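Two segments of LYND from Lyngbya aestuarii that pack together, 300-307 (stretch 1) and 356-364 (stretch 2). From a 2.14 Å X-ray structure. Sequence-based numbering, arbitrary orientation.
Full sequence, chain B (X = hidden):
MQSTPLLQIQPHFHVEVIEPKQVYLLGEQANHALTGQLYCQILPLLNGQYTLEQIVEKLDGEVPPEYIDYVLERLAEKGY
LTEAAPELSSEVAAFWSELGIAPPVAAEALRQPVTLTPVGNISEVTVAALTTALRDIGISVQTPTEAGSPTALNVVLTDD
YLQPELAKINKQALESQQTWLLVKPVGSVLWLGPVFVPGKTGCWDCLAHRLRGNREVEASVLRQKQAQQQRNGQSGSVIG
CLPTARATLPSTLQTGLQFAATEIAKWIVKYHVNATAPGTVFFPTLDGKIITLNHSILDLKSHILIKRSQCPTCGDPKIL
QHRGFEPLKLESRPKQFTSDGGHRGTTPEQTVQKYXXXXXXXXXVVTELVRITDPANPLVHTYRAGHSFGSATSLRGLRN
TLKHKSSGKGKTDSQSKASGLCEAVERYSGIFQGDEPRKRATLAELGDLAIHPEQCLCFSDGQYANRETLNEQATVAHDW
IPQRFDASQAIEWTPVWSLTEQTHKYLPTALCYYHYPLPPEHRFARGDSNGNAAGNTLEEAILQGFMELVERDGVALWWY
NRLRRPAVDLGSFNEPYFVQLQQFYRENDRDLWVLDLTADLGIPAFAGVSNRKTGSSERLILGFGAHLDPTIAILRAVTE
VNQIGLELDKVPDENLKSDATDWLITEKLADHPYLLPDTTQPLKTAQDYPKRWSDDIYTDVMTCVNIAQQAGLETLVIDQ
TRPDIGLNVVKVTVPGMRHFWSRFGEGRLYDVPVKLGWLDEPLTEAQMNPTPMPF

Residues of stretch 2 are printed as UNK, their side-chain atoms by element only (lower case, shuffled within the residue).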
# COMPACT_ATOMS: atom_id res chain seq x y z
N LEU B 300 -0.21 14.13 -2.06
CA LEU B 300 -1.11 14.43 -0.96
C LEU B 300 -1.02 13.31 0.06
O LEU B 300 -1.28 12.16 -0.27
CB LEU B 300 -2.53 14.59 -1.48
CG LEU B 300 -3.67 15.08 -0.55
CD1 LEU B 300 -4.70 15.89 -1.32
CD2 LEU B 300 -4.33 13.91 0.17
N LYS B 301 -0.63 13.66 1.28
CA LYS B 301 -0.51 12.69 2.37
C LYS B 301 -1.40 13.07 3.55
O LYS B 301 -1.53 14.25 3.88
CB LYS B 301 0.95 12.63 2.86
CG LYS B 301 1.88 11.75 2.04
CD LYS B 301 3.34 12.09 2.35
CE LYS B 301 4.24 10.86 2.33
NZ LYS B 301 4.36 10.23 3.68
N SER B 302 -2.00 12.06 4.18
CA SER B 302 -2.73 12.23 5.44
C SER B 302 -1.88 11.71 6.57
O SER B 302 -1.36 10.61 6.51
CB SER B 302 -4.07 11.49 5.41
OG SER B 302 -4.86 11.96 4.35
N HIS B 303 -1.75 12.51 7.62
CA HIS B 303 -0.90 12.18 8.76
C HIS B 303 -1.73 12.14 10.04
O HIS B 303 -2.33 13.15 10.42
CB HIS B 303 0.24 13.20 8.89
CG HIS B 303 0.88 13.55 7.59
ND1 HIS B 303 2.00 12.90 7.11
CD2 HIS B 303 0.56 14.48 6.65
CE1 HIS B 303 2.34 13.42 5.95
NE2 HIS B 303 1.48 14.37 5.64
N ILE B 304 -1.75 10.99 10.71
CA ILE B 304 -2.55 10.80 11.91
C ILE B 304 -1.85 11.36 13.15
O ILE B 304 -0.75 10.95 13.47
CB ILE B 304 -2.86 9.32 12.18
CG1 ILE B 304 -3.52 8.66 10.96
CG2 ILE B 304 -3.76 9.17 13.41
CD1 ILE B 304 -5.01 8.89 10.85
N LEU B 305 -2.51 12.27 13.85
CA LEU B 305 -2.00 12.78 15.12
C LEU B 305 -2.54 11.95 16.28
O LEU B 305 -3.74 11.96 16.55
CB LEU B 305 -2.39 14.25 15.31
CG LEU B 305 -2.07 14.84 16.68
CD1 LEU B 305 -0.56 14.81 16.94
CD2 LEU B 305 -2.61 16.25 16.81
N ILE B 306 -1.64 11.26 16.96
CA ILE B 306 -2.02 10.49 18.14
C ILE B 306 -2.01 11.41 19.36
O ILE B 306 -1.06 12.15 19.57
CB ILE B 306 -1.07 9.29 18.37
CG1 ILE B 306 -1.35 8.18 17.35
CG2 ILE B 306 -1.26 8.70 19.77
CD1 ILE B 306 -0.79 8.44 15.98
N LYS B 307 -3.07 11.36 20.14
CA LYS B 307 -3.11 12.05 21.42
C LYS B 307 -2.23 11.29 22.40
O LYS B 307 -2.52 10.15 22.74
CB LYS B 307 -4.54 12.15 21.93
CG LYS B 307 -4.68 12.72 23.33
CD LYS B 307 -6.14 12.78 23.74
CE LYS B 307 -6.36 12.38 25.19
NZ LYS B 307 -6.34 13.55 26.11
N UNK B 356 0.97 1.03 10.81
CA UNK B 356 1.24 1.77 9.56
C UNK B 356 1.20 3.27 9.80
O UNK B 356 2.02 4.00 9.24
c UNK B 356 0.18 1.47 8.49
o UNK B 356 -0.72 -1.09 6.09
c UNK B 356 -0.89 -0.19 6.91
c UNK B 356 0.12 0.04 8.03
n UNK B 356 -1.94 0.62 6.87
N UNK B 357 0.24 3.70 10.61
CA UNK B 357 0.01 5.12 10.87
C UNK B 357 1.22 5.83 11.47
O UNK B 357 1.33 7.06 11.42
c UNK B 357 -1.20 5.30 11.78
c UNK B 357 -1.06 4.62 13.11
c UNK B 357 -1.22 3.32 13.46
n UNK B 357 -0.71 5.29 14.26
n UNK B 357 -0.97 3.24 14.81
c UNK B 357 -0.66 4.44 15.26
N UNK B 358 2.12 5.06 12.06
CA UNK B 358 3.34 5.62 12.63
C UNK B 358 4.32 6.05 11.54
O UNK B 358 5.32 6.72 11.82
c UNK B 358 3.99 4.62 13.57
c UNK B 358 3.18 4.25 14.81
c UNK B 358 2.85 5.47 15.65
c UNK B 358 3.96 3.23 15.64
N UNK B 359 4.05 5.66 10.29
CA UNK B 359 4.89 6.08 9.16
C UNK B 359 4.46 7.45 8.67
O UNK B 359 3.43 7.58 8.00
c UNK B 359 5.22 3.66 8.46
c UNK B 359 4.85 5.07 7.99
c UNK B 359 4.78 2.56 7.52
c UNK B 359 5.82 5.49 6.89
N UNK B 360 5.25 8.46 9.01
CA UNK B 360 4.97 9.83 8.61
C UNK B 360 6.11 10.74 9.03
O UNK B 360 6.48 10.77 10.20
c UNK B 360 3.68 10.33 9.25
o UNK B 360 3.58 11.74 9.11
N UNK B 361 6.67 11.51 8.08
CA UNK B 361 7.74 12.44 8.45
C UNK B 361 7.24 13.69 9.16
O UNK B 361 8.04 14.55 9.49
c UNK B 361 8.37 12.79 7.10
c UNK B 361 6.37 11.57 6.64
c UNK B 361 7.26 12.67 6.13
N UNK B 362 5.93 13.78 9.40
CA UNK B 362 5.33 14.94 10.05
C UNK B 362 4.84 14.59 11.45
O UNK B 362 5.26 15.20 12.43
c UNK B 362 4.14 15.48 9.21
c UNK B 362 3.47 16.67 9.91
c UNK B 362 4.61 15.86 7.82
N UNK B 363 3.97 13.60 11.52
CA UNK B 363 3.32 13.21 12.77
C UNK B 363 3.79 11.84 13.28
O UNK B 363 3.41 11.41 14.37
c UNK B 363 1.40 11.88 11.85
o UNK B 363 1.15 13.17 13.86
c UNK B 363 1.79 13.14 12.59
N UNK B 364 4.60 11.17 12.46
CA UNK B 364 5.00 9.80 12.75
C UNK B 364 6.33 9.68 13.45
O UNK B 364 6.91 10.67 13.89
O HOH W 1 -0.09 8.73 10.03
O HOH W 2 1.00 8.88 13.60
O HOH W 3 1.31 11.57 16.30

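Position 356 carries three carbons in a line, the third bearing one oxygen and one nitrogen, and lies out of reach of stretch 1. This is a side-chain amide, Q356; its backbone O instead accepts a hydrogen bond from the N of position 359.

Position 357 has one carbon leading to a five-membered ring of three carbons and two nitrogens. CA-to-CB points toward stretch 1, CB lies 4.2 Å from I304 CG1, and I306 CD1 meets the ring at its edge. This is H357, whose ND1, 3.6 Å from I306 CD1, is buried by the contact without any partner in the model.

Position 358 shows four carbons forked at the second. CA-to-CB points away, though the end of the side chain comes nearer without making contact; this is L358. Position 359 also has four carbons, but the fork is at the first, one arm is two carbons long, and the end leads away, touching nothing on stretch 1. That is I359.

Position 360 has one carbon and then one oxygen, which lies 2.8 Å from H303 ND1, near the plane of the ring. It is S360, and the pair is a hydrogen bond for which either atom could be the donor. The same OG accepts from the backbone N atoms of positions 362 and 363, each at 3.1 Å, so one hydroxyl both organizes its own turn and holds the imidazole.

At position 361, three carbons close a ring onto the backbone N, and one of them touches K301 NZ. This is P361, with CD 3.8 Å from K301 NZ.

Position 362 has one carbon carrying two more, one of which sits over a face of the H303 ring. Hence V362: CG2 is 4.0 Å from the H303 ring centroid and 17° off the normal, a CH-pi contact.

Position 363 has one carbon carrying an oxygen and a carbon. CA-to-CB points toward stretch 1, and the branch carbon lies 3.4 Å from H303 CB. This is T363; its OG1 donates to I304 O at 2.9 Å, although that oxygen's place is less sure.

Position 364 has no side-chain atoms: G364. An ideal CB there would clash with L358 O at 2.3 Å.

The contact seats one imidazole in a turn: S360 holds the H303 edge, V362 covers a face, and T363 packs against its CB. H303 NE2 is hydrogen-bonded elsewhere in the structure. Beside this, water stands in for direct backbone pairing: water 1 links I304 N to H357 O, water 2 joins I304 O to H357 O, and water 3 connects I306 N with T363 O.

Stretch 2, residues 356-364: QHLISPVTG
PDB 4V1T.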